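Side-chain contacts in RsfP (PDB 4GLJ), which probably catalyses the phosphate-dependent cleavage of methylthioadenosine to adenine and methylthioribose 1-phosphate, and also binds the dye rhodamine B: residues Gly23-Gln28 with Gln67-Thr72; Leu62-Gln67 with Ile93-Ala98; Thr40-Pro45 with Ser126-Asp131; Val76-Asn81 with Asn200-Lys205. One frame throughout, in Å; residues are numbered along the deposited sequence.

All four contacts lie within one phosphorylase-superfamily fold, a mixed sheet with helices packed against it. Contacts 1 and 2 are neighbours, centres about 8 Å apart; they share Gln67, and both touch rhodamine B. Centre to centre, contact 4 is about 10 Å from contact 2 and from contact 3, and contact 3 about 22 Å from contact 1; Arg64 with Glu203 and Ser95 with Asn200 tie contacts 2 and 4. Along the chain the first segments come in the order 23-28, 40-45, 62-67 and 76-81, and the partners run from 67-72 to 200-205. Together they lead from the dye and phosphate pocket, through helices 78-87 and 200-209, to the loop 126-131, which borders a neighbouring subunit.

Contact 1 of 4, residues Gly23-Gln28 with Gln67-Thr72; sequences GLYQMQ and QGHRLT. With RHB (N-[9-(2-carboxyphenyl)-6-(diethylamino)-3H-xanthen-3-ylidene]-N-ethylethanaminium), chain B.
Tyr25 and His69 meet rim to rim, with neither ring over the face of the other. Their planes stand nearly perpendicular at 83°, and the centroids are 5.8 Å apart. The two rims come together at the CD2 corner of the imidazole: Tyr25 CZ lies 3.6 Å from His69 CD2, and Tyr25 CE2 3.8 Å from that same His69 CD2. The Tyr25 hydroxyl is modelled too close to this carbon for its exact place to be trusted. His69 CG stands anti to the backbone N (chi1 -154°), which brings the imidazole to the phenol rim. Nearer the backbone of Tyr25, the bent chain of Gln67 curls its amide back, although its CB points away from Tyr25, and Gln67 OE1 comes within 3.5 Å of Tyr25 CB. A weak bond from Gly68 N to Gln67 OE1, 3.4 Å long, helps to hold this amide.

The two loops follow strands 16-20 and 57-63 and contribute Tyr25 and His69 to the rhodamine B pocket. One ethyl arm of the dye lies beside the phenol, but it is modelled too close to the Tyr25 ring for its detail to be relied on. With an alanine here, Gln67, the rim of His69 and the ethyl arm would probably lose their common aromatic neighbour. His69 NE2 is 3.7 Å from O1 of RHB. The imidazole is further fixed by a hydrogen bond to Ser22 OG and by stacking on His65, and Val134 of a neighbouring subunit packs against it.

Contact 2 of 4, residues Leu62-Gln67 with Ile93-Ala98; sequences LTRHGQ and IVSVSA. With RHB (N-[9-(2-carboxyphenyl)-6-(diethylamino)-3H-xanthen-3-ylidene]-N-ethylethanaminium), chain B; PO4 (phosphate ion), chain D.
At the phosphate site beside two strands of the central sheet, Arg64 reaches from the end of strand 57-63 to Ser95 and Ser97 on strand 92-101. Its CG is anti to the backbone N and the chain bends only at chi3 (-62°), which sets the guanidinium with its edge to Ser95 OG. Arg64 NH2 makes a weak, bent hydrogen bond to Ser95 OG at 2.8 Å, and Arg64 NH1 a longer, weak one to Ser97 OG. The two hydroxyls are linked to each other, Ser97 OG donating to Ser95 OG over 3.0 Å, and each is held more strongly by the side-chain amide of Asn200. Arg64 NE forms a salt bridge with Glu203.

Both strands run parallel to strand 16-20, which lies between them, and a type I turn from Thr63 to Gly66 carries Arg64 and His65 to the anion. Phosphate O4 is gripped twice, by Arg64 NH1 at 2.8 Å and by His65 NE2 at 2.8 Å; the imidazole also reaches O1 weakly. Opposite charge on the guanidinium probably steadies the anion. Ala98 N points almost straight at phosphate O2, 2.9 Å away with an angle of 174°. Thr199 OG1 and Ser22 N add further bonds. The ion probably came from the crystallisation liquor, but its place is consistent with the phosphate-substrate site of a phosphorylase, and His65 CE1 lies 3.5 Å from C23 of rhodamine B.

Contact 3 of 4, residues Thr40-Pro45 with Ser126-Asp131; sequences TPYGEP and STFFGD
The loop that begins at Thr40 brings Tyr42 against Phe128 through a tight turn. Thr40 OG1 accepts from Tyr42 N at 2.8 Å, an ST turn, and donates to Gly43 O at 2.8 Å, meeting that oxygen in the carbonyl plane on a lone pair. Gly43 N bonds back to Thr40 O, closing a type I beta turn, so the hydroxyl and the backbone fix the same few residues. Pro41, at the turn's second position, lays its CB over the rim of one face of the Tyr42 ring.

Tyr42 itself carries the contact. Its CG is anti to the carbonyl carbon (chi1 -56°); the side chain leaves the backbone toward the partner loop, and its ring meets Phe128, the two side chains crossing at about a right angle. The ring planes are 56° apart, an oblique pair. Tyr42 CZ is 3.6 Å from Phe128 CD1, and Tyr42 OH is 3.5 Å from the same carbon. A water near the plane of the tyrosine ring joins Tyr42 OH to Phe128 O, giving a hydrogen to the carbonyl, though both modelled distances are so short that its exact place is doubtful. Gly43 then turns at backbone angles that would jam a side chain, and Pro45 packs on Asn81 of helix 78-87.

In the partner loop Thr127 OG1 accepts from Phe129 N, a second ST turn, while Glu209 holds Thr127 OG1 and Phe128 N. Asp131 N bonds to Glu75 of a neighbouring subunit. The arrangement is thus a water-bridged aromatic pair between two loops, each containing an ST turn, one of them at the subunit interface of the trimer.

Contact 4 of 4, residues Val76-Asn81 with Asn200-Lys205; sequences VPYRAN and NMPEAK
Pro202 lies over one face of the Tyr78 ring in a CH-pi contact. Pro202 CD is 3.8 Å from the centroid of the Tyr78 ring and only 16° off the ring normal. The atom pair Pro202 CD to Tyr78 CD2 closes to 3.6 Å. Pro202 CG adds to this apolar contact beside Tyr78 CG. The peptide bond before Pro202 is cis. On the opposite face Val76 CG1 sits 3.7 Å above the middle of the ring, so the phenol is sandwiched between an isopropyl group and a pyrrolidine.

The ring edge meets an acid. Glu203 OE2 lies near the ring plane, 3.9 Å from Tyr78 CE1, and the carboxylate is turned 52° from it; the slightly positive aromatic hydrogens would suit this neighbour. If a leucine took the place of Tyr78, Pro202 and Val76 would probably lose the flat surface they share, and Pro73 O, which the phenol OH bonds, would be left without this partner.

Polar links pass round the ring. A water accepts from Asn81 ND2 at 2.9 Å and donates to Glu203 OE2 at 2.6 Å, bridging the two helices. Glu203 is buried and well satisfied, its OE1 held by Tyr214 OH and its OE2 taking, besides the water, the salt bridge from Arg64 NE.

Pro77 occupies the N-cap position of helix 78-87, the helix of the beta-alpha-beta crossover from strand 57-63 to strand 92-101. Helix 200-209 lies across Tyr78 from it, with Met201 and Ala204 resting on Met117 of strand 111-119 and Leu206 touching Tyr78 and Arg79.

Contact 1 of 4, residues Gly23-Gln28 with Gln67-Thr72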
# COMPACT_ATOMS: atom_id res chain seq x y z
N GLY A 23 8.62 -19.03 -16.43
CA GLY A 23 8.99 -19.72 -17.65
C GLY A 23 10.50 -19.85 -17.84
O GLY A 23 10.92 -20.61 -18.66
N LEU A 24 11.31 -19.07 -17.11
CA LEU A 24 12.80 -19.19 -17.10
C LEU A 24 13.45 -19.79 -15.83
O LEU A 24 13.85 -19.05 -14.89
CB LEU A 24 13.43 -17.82 -17.35
CG LEU A 24 13.34 -17.23 -18.75
CD1 LEU A 24 12.05 -16.42 -18.82
CD2 LEU A 24 14.59 -16.36 -18.91
N TYR A 25 13.63 -21.11 -15.84
CA TYR A 25 14.12 -21.88 -14.68
C TYR A 25 15.57 -22.27 -14.90
O TYR A 25 16.29 -22.54 -13.94
CB TYR A 25 13.17 -23.08 -14.37
CG TYR A 25 11.76 -22.52 -14.28
CD1 TYR A 25 10.71 -23.02 -15.08
CD2 TYR A 25 11.51 -21.40 -13.46
CE1 TYR A 25 9.43 -22.43 -15.01
CE2 TYR A 25 10.27 -20.79 -13.39
CZ TYR A 25 9.23 -21.29 -14.15
OH TYR A 25 8.02 -20.67 -14.03
N GLN A 26 15.99 -22.26 -16.16
CA GLN A 26 17.41 -22.36 -16.46
C GLN A 26 17.89 -21.60 -17.71
O GLN A 26 17.09 -21.20 -18.56
CB GLN A 26 17.86 -23.83 -16.52
CG GLN A 26 17.16 -24.71 -17.54
CD GLN A 26 18.05 -25.85 -17.94
OE1 GLN A 26 18.62 -26.53 -17.08
NE2 GLN A 26 18.21 -26.06 -19.25
N MET A 27 19.21 -21.40 -17.76
CA MET A 27 19.89 -21.01 -18.97
C MET A 27 20.68 -22.18 -19.56
O MET A 27 21.88 -22.27 -19.32
CB MET A 27 20.81 -19.83 -18.71
CG MET A 27 20.09 -18.51 -18.77
SD MET A 27 21.23 -17.10 -18.87
CE MET A 27 22.16 -17.16 -17.33
N GLN A 28 20.00 -23.03 -20.32
CA GLN A 28 20.60 -24.16 -21.08
C GLN A 28 21.95 -23.91 -21.79
O GLN A 28 22.85 -24.76 -21.73
CB GLN A 28 19.56 -24.67 -22.11
CG GLN A 28 20.02 -25.77 -23.06
CD GLN A 28 19.92 -27.16 -22.45
OE1 GLN A 28 20.18 -27.35 -21.26
NE2 GLN A 28 19.53 -28.14 -23.26
N GLN A 67 13.55 -23.05 -7.87
CA GLN A 67 13.27 -24.26 -8.63
C GLN A 67 11.83 -24.74 -8.43
O GLN A 67 11.23 -24.65 -7.34
CB GLN A 67 14.32 -25.36 -8.38
CG GLN A 67 14.65 -26.14 -9.66
CD GLN A 67 14.73 -25.27 -10.93
OE1 GLN A 67 13.82 -25.28 -11.79
NE2 GLN A 67 15.80 -24.47 -11.03
N GLY A 68 11.25 -25.13 -9.55
CA GLY A 68 9.89 -25.62 -9.54
C GLY A 68 8.90 -24.52 -9.42
O GLY A 68 7.71 -24.78 -9.17
N HIS A 69 9.34 -23.26 -9.62
CA HIS A 69 8.45 -22.12 -9.40
C HIS A 69 7.80 -22.23 -8.04
O HIS A 69 6.59 -22.11 -7.91
CB HIS A 69 7.39 -22.01 -10.48
CG HIS A 69 6.87 -20.61 -10.69
ND1 HIS A 69 6.14 -19.95 -9.76
CD2 HIS A 69 7.05 -19.74 -11.76
CE1 HIS A 69 5.81 -18.71 -10.26
NE2 HIS A 69 6.37 -18.60 -11.48
N ARG A 70 8.60 -22.30 -6.98
CA ARG A 70 8.00 -22.46 -5.65
C ARG A 70 7.51 -21.23 -4.90
O ARG A 70 6.82 -21.39 -3.94
CB ARG A 70 8.88 -23.30 -4.73
CG ARG A 70 10.19 -22.62 -4.43
CD ARG A 70 11.21 -23.47 -3.63
NE ARG A 70 12.35 -22.56 -3.46
CZ ARG A 70 12.54 -21.81 -2.37
NH1 ARG A 70 11.72 -21.95 -1.35
NH2 ARG A 70 13.56 -20.93 -2.30
N LEU A 71 7.95 -20.02 -5.30
CA LEU A 71 7.62 -18.76 -4.59
C LEU A 71 6.63 -17.91 -5.33
O LEU A 71 6.69 -17.75 -6.55
CB LEU A 71 8.89 -17.89 -4.39
CG LEU A 71 10.01 -18.65 -3.65
CD1 LEU A 71 11.37 -17.92 -3.78
CD2 LEU A 71 9.66 -18.97 -2.17
N THR A 72 5.75 -17.29 -4.57
CA THR A 72 4.88 -16.26 -5.08
C THR A 72 5.69 -14.93 -5.10
O THR A 72 6.66 -14.81 -4.33
CB THR A 72 3.65 -16.01 -4.17
OG1 THR A 72 4.03 -15.54 -2.84
CG2 THR A 72 2.78 -17.29 -3.93
O2 RHB B . 0.44 -22.09 -13.85
C26 RHB B . -0.75 -21.87 -14.14
C19 RHB B . -1.23 -20.47 -14.38
C14 RHB B . -0.44 -19.33 -14.50
C15 RHB B . -1.07 -18.12 -14.74
C16 RHB B . -2.44 -18.00 -14.86
C17 RHB B . -3.22 -19.13 -14.73
C18 RHB B . -2.60 -20.35 -14.50
C9 RHB B . 1.06 -19.23 -14.41
C8 RHB B . 1.61 -17.88 -14.07
C13 RHB B . 0.78 -16.79 -13.85
C12 RHB B . 1.30 -15.52 -13.53
C11 RHB B . 2.66 -15.34 -13.41
N1 RHB B . 3.21 -14.07 -13.15
C35 RHB B . 2.41 -13.18 -14.01
C36 RHB B . 2.27 -13.88 -15.35
C22 RHB B . 3.33 -13.56 -11.75
C23 RHB B . 4.69 -13.98 -11.16
C10 RHB B . 3.47 -16.44 -13.67
C7 RHB B . 2.96 -17.70 -13.98
O1 RHB B . 3.81 -18.75 -14.20
C1 RHB B . 3.40 -20.01 -14.52
C2 RHB B . 2.05 -20.32 -14.64
C6 RHB B . 4.37 -20.99 -14.71
C5 RHB B . 4.02 -22.28 -15.03
C4 RHB B . 2.68 -22.61 -15.15
C3 RHB B . 1.69 -21.64 -14.96
N2 RHB B . 5.04 -23.23 -15.23
C24 RHB B . 5.79 -23.52 -14.00
C25 RHB B . 7.18 -23.98 -14.37
C33 RHB B . 4.49 -24.46 -15.84
C34 RHB B . 5.60 -25.16 -16.61
O3 RHB B . -1.58 -22.79 -14.29

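Contact 2 of 4, residues Leu62-Gln67 with Ile93-Ala98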
# COMPACT_ATOMS: atom_id res chain seq x y z
N LEU A 62 19.90 -16.32 -11.94
CA LEU A 62 19.14 -16.52 -10.66
C LEU A 62 17.66 -16.71 -11.09
O LEU A 62 17.12 -15.87 -11.80
CB LEU A 62 19.31 -15.30 -9.77
CG LEU A 62 18.48 -15.30 -8.46
CD1 LEU A 62 18.62 -16.69 -7.84
CD2 LEU A 62 19.06 -14.27 -7.51
N THR A 63 17.04 -17.84 -10.72
CA THR A 63 15.60 -18.06 -10.99
C THR A 63 14.86 -17.38 -9.92
O THR A 63 14.91 -17.83 -8.78
CB THR A 63 15.23 -19.54 -10.87
OG1 THR A 63 16.13 -20.26 -11.68
CG2 THR A 63 13.83 -19.74 -11.37
N ARG A 64 14.15 -16.29 -10.26
CA ARG A 64 13.48 -15.52 -9.26
C ARG A 64 12.48 -16.33 -8.33
O ARG A 64 12.42 -16.12 -7.08
CB ARG A 64 12.73 -14.37 -10.00
CG ARG A 64 12.01 -13.49 -9.05
CD ARG A 64 11.27 -12.37 -9.73
NE ARG A 64 12.12 -11.44 -10.50
CZ ARG A 64 12.14 -11.26 -11.82
NH1 ARG A 64 11.43 -12.04 -12.64
NH2 ARG A 64 12.95 -10.33 -12.35
N HIS A 65 11.72 -17.23 -8.95
CA HIS A 65 10.68 -18.00 -8.21
C HIS A 65 11.15 -19.26 -7.59
O HIS A 65 10.37 -19.94 -6.96
CB HIS A 65 9.48 -18.28 -9.09
CG HIS A 65 8.72 -17.03 -9.48
ND1 HIS A 65 7.88 -16.40 -8.65
CD2 HIS A 65 8.80 -16.24 -10.63
CE1 HIS A 65 7.35 -15.30 -9.25
NE2 HIS A 65 7.94 -15.18 -10.45
N GLY A 66 12.47 -19.52 -7.69
CA GLY A 66 13.11 -20.76 -7.24
C GLY A 66 12.88 -21.93 -8.16
O GLY A 66 12.06 -21.87 -9.08
N GLN A 67 13.55 -23.05 -7.87
CA GLN A 67 13.27 -24.26 -8.63
C GLN A 67 11.83 -24.74 -8.43
O GLN A 67 11.23 -24.65 -7.34
CB GLN A 67 14.32 -25.36 -8.38
CG GLN A 67 14.65 -26.14 -9.66
CD GLN A 67 14.73 -25.27 -10.93
OE1 GLN A 67 13.82 -25.28 -11.79
NE2 GLN A 67 15.80 -24.47 -11.03
N ILE A 93 22.45 -6.06 -14.31
CA ILE A 93 21.36 -7.08 -14.23
C ILE A 93 20.35 -6.86 -15.35
O ILE A 93 19.92 -5.73 -15.59
CB ILE A 93 20.57 -6.98 -12.88
CG1 ILE A 93 21.52 -7.39 -11.76
CG2 ILE A 93 19.33 -7.90 -12.89
CD1 ILE A 93 20.94 -7.15 -10.35
N VAL A 94 20.00 -7.96 -16.02
CA VAL A 94 18.84 -7.99 -16.88
C VAL A 94 17.80 -8.86 -16.19
O VAL A 94 17.96 -10.03 -15.98
CB VAL A 94 19.11 -8.54 -18.30
CG1 VAL A 94 17.81 -8.52 -19.15
CG2 VAL A 94 20.16 -7.66 -18.99
N SER A 95 16.65 -8.26 -15.91
CA SER A 95 15.52 -8.97 -15.29
C SER A 95 14.61 -9.38 -16.47
O SER A 95 14.27 -8.57 -17.35
CB SER A 95 14.71 -7.95 -14.45
OG SER A 95 13.34 -8.41 -14.40
N VAL A 96 14.22 -10.62 -16.50
CA VAL A 96 13.43 -11.11 -17.57
C VAL A 96 12.12 -11.53 -16.96
O VAL A 96 12.12 -12.44 -16.13
CB VAL A 96 14.09 -12.30 -18.29
CG1 VAL A 96 13.14 -12.73 -19.42
CG2 VAL A 96 15.50 -11.91 -18.83
N SER A 97 11.04 -10.81 -17.29
CA SER A 97 9.78 -10.94 -16.56
C SER A 97 8.54 -11.08 -17.44
O SER A 97 8.41 -10.35 -18.45
CB SER A 97 9.59 -9.70 -15.73
OG SER A 97 10.67 -9.71 -14.83
N ALA A 98 7.60 -11.94 -17.01
CA ALA A 98 6.35 -12.13 -17.74
C ALA A 98 5.46 -10.97 -17.31
O ALA A 98 5.43 -10.61 -16.09
CB ALA A 98 5.68 -13.46 -17.37
O2 RHB B . 0.44 -22.09 -13.85
C26 RHB B . -0.75 -21.87 -14.14
C19 RHB B . -1.23 -20.47 -14.38
C14 RHB B . -0.44 -19.33 -14.50
C15 RHB B . -1.07 -18.12 -14.74
C16 RHB B . -2.44 -18.00 -14.86
C17 RHB B . -3.22 -19.13 -14.73
C18 RHB B . -2.60 -20.35 -14.50
C9 RHB B . 1.06 -19.23 -14.41
C8 RHB B . 1.61 -17.88 -14.07
C13 RHB B . 0.78 -16.79 -13.85
C12 RHB B . 1.30 -15.52 -13.53
C11 RHB B . 2.66 -15.34 -13.41
N1 RHB B . 3.21 -14.07 -13.15
C35 RHB B . 2.41 -13.18 -14.01
C36 RHB B . 2.27 -13.88 -15.35
C22 RHB B . 3.33 -13.56 -11.75
C23 RHB B . 4.69 -13.98 -11.16
C10 RHB B . 3.47 -16.44 -13.67
C7 RHB B . 2.96 -17.70 -13.98
O1 RHB B . 3.81 -18.75 -14.20
C1 RHB B . 3.40 -20.01 -14.52
C2 RHB B . 2.05 -20.32 -14.64
C6 RHB B . 4.37 -20.99 -14.71
C5 RHB B . 4.02 -22.28 -15.03
C4 RHB B . 2.68 -22.61 -15.15
C3 RHB B . 1.69 -21.64 -14.96
N2 RHB B . 5.04 -23.23 -15.23
C24 RHB B . 5.79 -23.52 -14.00
C25 RHB B . 7.18 -23.98 -14.37
C33 RHB B . 4.49 -24.46 -15.84
C34 RHB B . 5.60 -25.16 -16.61
O3 RHB B . -1.58 -22.79 -14.29
P PO4 D . 7.93 -12.84 -13.20
O1 PO4 D . 6.59 -13.47 -12.93
O2 PO4 D . 8.25 -13.33 -14.59
O3 PO4 D . 7.69 -11.38 -13.10
O4 PO4 D . 9.01 -13.29 -12.23

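Contact 3 of 4, residues Thr40-Pro45 with Ser126-Asp131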
# COMPACT_ATOMS: atom_id res chain seq x y z
N THR A 40 23.52 -14.67 2.83
CA THR A 40 23.51 -13.23 2.92
C THR A 40 22.96 -12.83 4.29
O THR A 40 22.34 -13.66 5.01
CB THR A 40 22.70 -12.51 1.82
OG1 THR A 40 21.32 -12.47 2.22
CG2 THR A 40 22.88 -13.11 0.37
N PRO A 41 23.17 -11.55 4.67
CA PRO A 41 22.55 -11.07 5.90
C PRO A 41 21.01 -11.06 5.83
O PRO A 41 20.37 -10.88 6.88
CB PRO A 41 23.12 -9.65 6.06
CG PRO A 41 24.41 -9.67 5.29
CD PRO A 41 24.08 -10.53 4.10
N TYR A 42 20.43 -11.31 4.66
CA TYR A 42 18.96 -11.31 4.46
C TYR A 42 18.44 -12.71 4.23
O TYR A 42 17.34 -12.88 3.75
CB TYR A 42 18.58 -10.39 3.26
CG TYR A 42 19.15 -9.05 3.54
CD1 TYR A 42 20.34 -8.65 2.95
CD2 TYR A 42 18.54 -8.19 4.45
CE1 TYR A 42 20.92 -7.44 3.28
CE2 TYR A 42 19.13 -6.97 4.76
CZ TYR A 42 20.35 -6.63 4.14
OH TYR A 42 20.96 -5.44 4.39
N GLY A 43 19.24 -13.70 4.56
CA GLY A 43 18.87 -15.08 4.39
C GLY A 43 19.24 -15.55 3.00
O GLY A 43 20.10 -14.94 2.34
N GLU A 44 18.59 -16.63 2.56
CA GLU A 44 18.98 -17.28 1.33
C GLU A 44 18.31 -16.66 0.12
O GLU A 44 17.13 -16.27 0.17
CB GLU A 44 18.62 -18.77 1.39
CG GLU A 44 19.19 -19.45 2.62
CD GLU A 44 19.18 -20.98 2.49
OE1 GLU A 44 18.05 -21.53 2.42
OE2 GLU A 44 20.28 -21.60 2.45
N PRO A 45 19.06 -16.58 -1.01
CA PRO A 45 18.44 -16.20 -2.28
C PRO A 45 17.39 -17.23 -2.68
O PRO A 45 17.34 -18.30 -2.03
CB PRO A 45 19.59 -16.27 -3.29
CG PRO A 45 20.80 -16.18 -2.44
CD PRO A 45 20.48 -16.89 -1.14
N SER A 126 11.46 -2.84 0.94
CA SER A 126 11.86 -2.29 -0.36
C SER A 126 13.16 -1.43 -0.27
O SER A 126 13.48 -0.66 -1.18
CB SER A 126 10.69 -1.47 -0.96
OG SER A 126 10.33 -0.49 0.03
N THR A 127 13.94 -1.67 0.78
CA THR A 127 15.23 -0.99 0.97
C THR A 127 16.10 -1.86 1.85
O THR A 127 15.64 -2.71 2.64
CB THR A 127 15.03 0.40 1.65
OG1 THR A 127 16.29 1.06 1.82
CG2 THR A 127 14.39 0.27 3.04
N PHE A 128 17.40 -1.64 1.73
CA PHE A 128 18.35 -2.26 2.59
C PHE A 128 18.59 -1.36 3.77
O PHE A 128 19.27 -1.76 4.70
CB PHE A 128 19.71 -2.36 1.90
CG PHE A 128 19.76 -3.38 0.82
CD1 PHE A 128 19.79 -4.76 1.12
CD2 PHE A 128 19.89 -2.99 -0.51
CE1 PHE A 128 19.88 -5.71 0.11
CE2 PHE A 128 20.00 -3.96 -1.51
CZ PHE A 128 20.03 -5.31 -1.22
N PHE A 129 18.04 -0.13 3.71
CA PHE A 129 18.33 0.85 4.74
C PHE A 129 17.35 0.87 5.90
O PHE A 129 16.35 0.17 5.88
CB PHE A 129 18.54 2.23 4.05
CG PHE A 129 19.81 2.21 3.21
CD1 PHE A 129 19.79 1.85 1.84
CD2 PHE A 129 21.05 2.37 3.83
CE1 PHE A 129 20.99 1.77 1.11
CE2 PHE A 129 22.24 2.30 3.11
CZ PHE A 129 22.21 1.92 1.75
N GLY A 130 17.63 1.68 6.92
CA GLY A 130 16.84 1.60 8.14
C GLY A 130 17.72 0.91 9.16
O GLY A 130 18.87 0.49 8.85
N ASP A 131 17.22 0.87 10.42
CA ASP A 131 17.91 0.19 11.51
C ASP A 131 19.38 0.52 11.59
O ASP A 131 20.22 -0.43 11.70
CB ASP A 131 17.69 -1.34 11.43
CG ASP A 131 18.16 -2.06 12.70
OD1 ASP A 131 18.23 -1.44 13.80
OD2 ASP A 131 18.45 -3.28 12.61
O HOH W 1 19.77 -3.94 5.92

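Contact 4 of 4, residues Val76-Asn81 with Asn200-Lys205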
# COMPACT_ATOMS: atom_id res chain seq x y z
N VAL A 76 9.18 -13.55 -2.57
CA VAL A 76 10.53 -13.69 -3.13
C VAL A 76 11.53 -12.97 -2.20
O VAL A 76 11.24 -11.80 -1.81
CB VAL A 76 10.52 -13.13 -4.53
CG1 VAL A 76 11.97 -12.95 -5.07
CG2 VAL A 76 9.73 -14.07 -5.47
N PRO A 77 12.70 -13.57 -1.91
CA PRO A 77 13.58 -12.84 -1.03
C PRO A 77 14.40 -11.81 -1.86
O PRO A 77 15.64 -12.00 -2.13
CB PRO A 77 14.49 -13.96 -0.46
CG PRO A 77 14.67 -14.90 -1.65
CD PRO A 77 13.32 -14.85 -2.35
N TYR A 78 13.77 -10.67 -2.16
CA TYR A 78 14.43 -9.70 -3.06
C TYR A 78 15.75 -9.18 -2.50
O TYR A 78 16.67 -9.02 -3.28
CB TYR A 78 13.46 -8.50 -3.27
CG TYR A 78 12.26 -8.89 -4.08
CD1 TYR A 78 12.33 -9.01 -5.44
CD2 TYR A 78 11.06 -9.22 -3.41
CE1 TYR A 78 11.21 -9.42 -6.16
CE2 TYR A 78 9.94 -9.64 -4.14
CZ TYR A 78 10.05 -9.80 -5.46
OH TYR A 78 8.98 -10.19 -6.18
N ARG A 79 15.84 -8.85 -1.21
CA ARG A 79 17.07 -8.34 -0.63
C ARG A 79 18.22 -9.35 -0.64
O ARG A 79 19.26 -9.00 -1.07
CB ARG A 79 16.82 -7.84 0.79
CG ARG A 79 16.19 -6.47 0.94
CD ARG A 79 15.92 -6.11 2.38
NE ARG A 79 15.14 -7.13 3.02
CZ ARG A 79 14.97 -7.27 4.32
NH1 ARG A 79 15.50 -6.45 5.18
NH2 ARG A 79 14.23 -8.26 4.74
N ALA A 80 17.99 -10.60 -0.24
CA ALA A 80 18.98 -11.69 -0.47
C ALA A 80 19.44 -11.88 -1.88
O ALA A 80 20.63 -12.06 -2.11
CB ALA A 80 18.52 -13.02 0.17
N ASN A 81 18.54 -11.85 -2.84
CA ASN A 81 18.91 -12.08 -4.25
C ASN A 81 19.85 -10.98 -4.76
O ASN A 81 20.87 -11.27 -5.39
CB ASN A 81 17.64 -12.06 -5.12
CG ASN A 81 16.77 -13.32 -4.92
OD1 ASN A 81 17.25 -14.31 -4.32
ND2 ASN A 81 15.53 -13.31 -5.47
N ASN A 200 9.13 -6.78 -10.40
CA ASN A 200 10.29 -5.93 -10.62
C ASN A 200 10.44 -4.80 -9.60
O ASN A 200 11.48 -4.14 -9.55
CB ASN A 200 10.36 -5.48 -12.10
CG ASN A 200 10.82 -6.65 -13.03
OD1 ASN A 200 11.59 -6.42 -13.94
ND2 ASN A 200 10.48 -7.92 -12.68
N MET A 201 9.45 -4.65 -8.71
CA MET A 201 9.61 -3.89 -7.46
C MET A 201 9.42 -4.87 -6.31
O MET A 201 8.45 -5.61 -6.31
CB MET A 201 8.59 -2.74 -7.38
CG MET A 201 8.86 -1.60 -8.36
SD MET A 201 10.28 -0.63 -7.72
CE MET A 201 10.37 0.68 -8.94
N PRO A 202 10.32 -4.88 -5.32
CA PRO A 202 11.33 -3.83 -5.05
C PRO A 202 12.68 -4.12 -5.71
O PRO A 202 13.61 -3.39 -5.46
CB PRO A 202 11.47 -3.89 -3.52
CG PRO A 202 11.31 -5.37 -3.25
CD PRO A 202 10.15 -5.77 -4.14
N GLU A 203 12.73 -5.14 -6.59
CA GLU A 203 14.03 -5.58 -7.22
C GLU A 203 14.76 -4.40 -7.85
O GLU A 203 15.97 -4.25 -7.60
CB GLU A 203 13.74 -6.64 -8.25
CG GLU A 203 14.79 -7.69 -8.47
CD GLU A 203 14.29 -8.76 -9.44
OE1 GLU A 203 14.21 -8.44 -10.67
OE2 GLU A 203 13.89 -9.87 -8.99
N ALA A 204 14.03 -3.52 -8.57
CA ALA A 204 14.71 -2.36 -9.21
C ALA A 204 15.28 -1.36 -8.16
O ALA A 204 16.37 -0.77 -8.38
CB ALA A 204 13.81 -1.60 -10.21
N LYS A 205 14.52 -1.11 -7.08
CA LYS A 205 14.97 -0.22 -5.99
C LYS A 205 16.27 -0.80 -5.32
O LYS A 205 17.20 -0.06 -5.00
CB LYS A 205 13.83 -0.09 -4.93
CG LYS A 205 12.67 0.78 -5.45
CD LYS A 205 11.55 0.83 -4.38
CE LYS A 205 10.58 1.94 -4.86
NZ LYS A 205 9.27 1.94 -4.10
O HOH W 2 14.59 -10.93 -6.74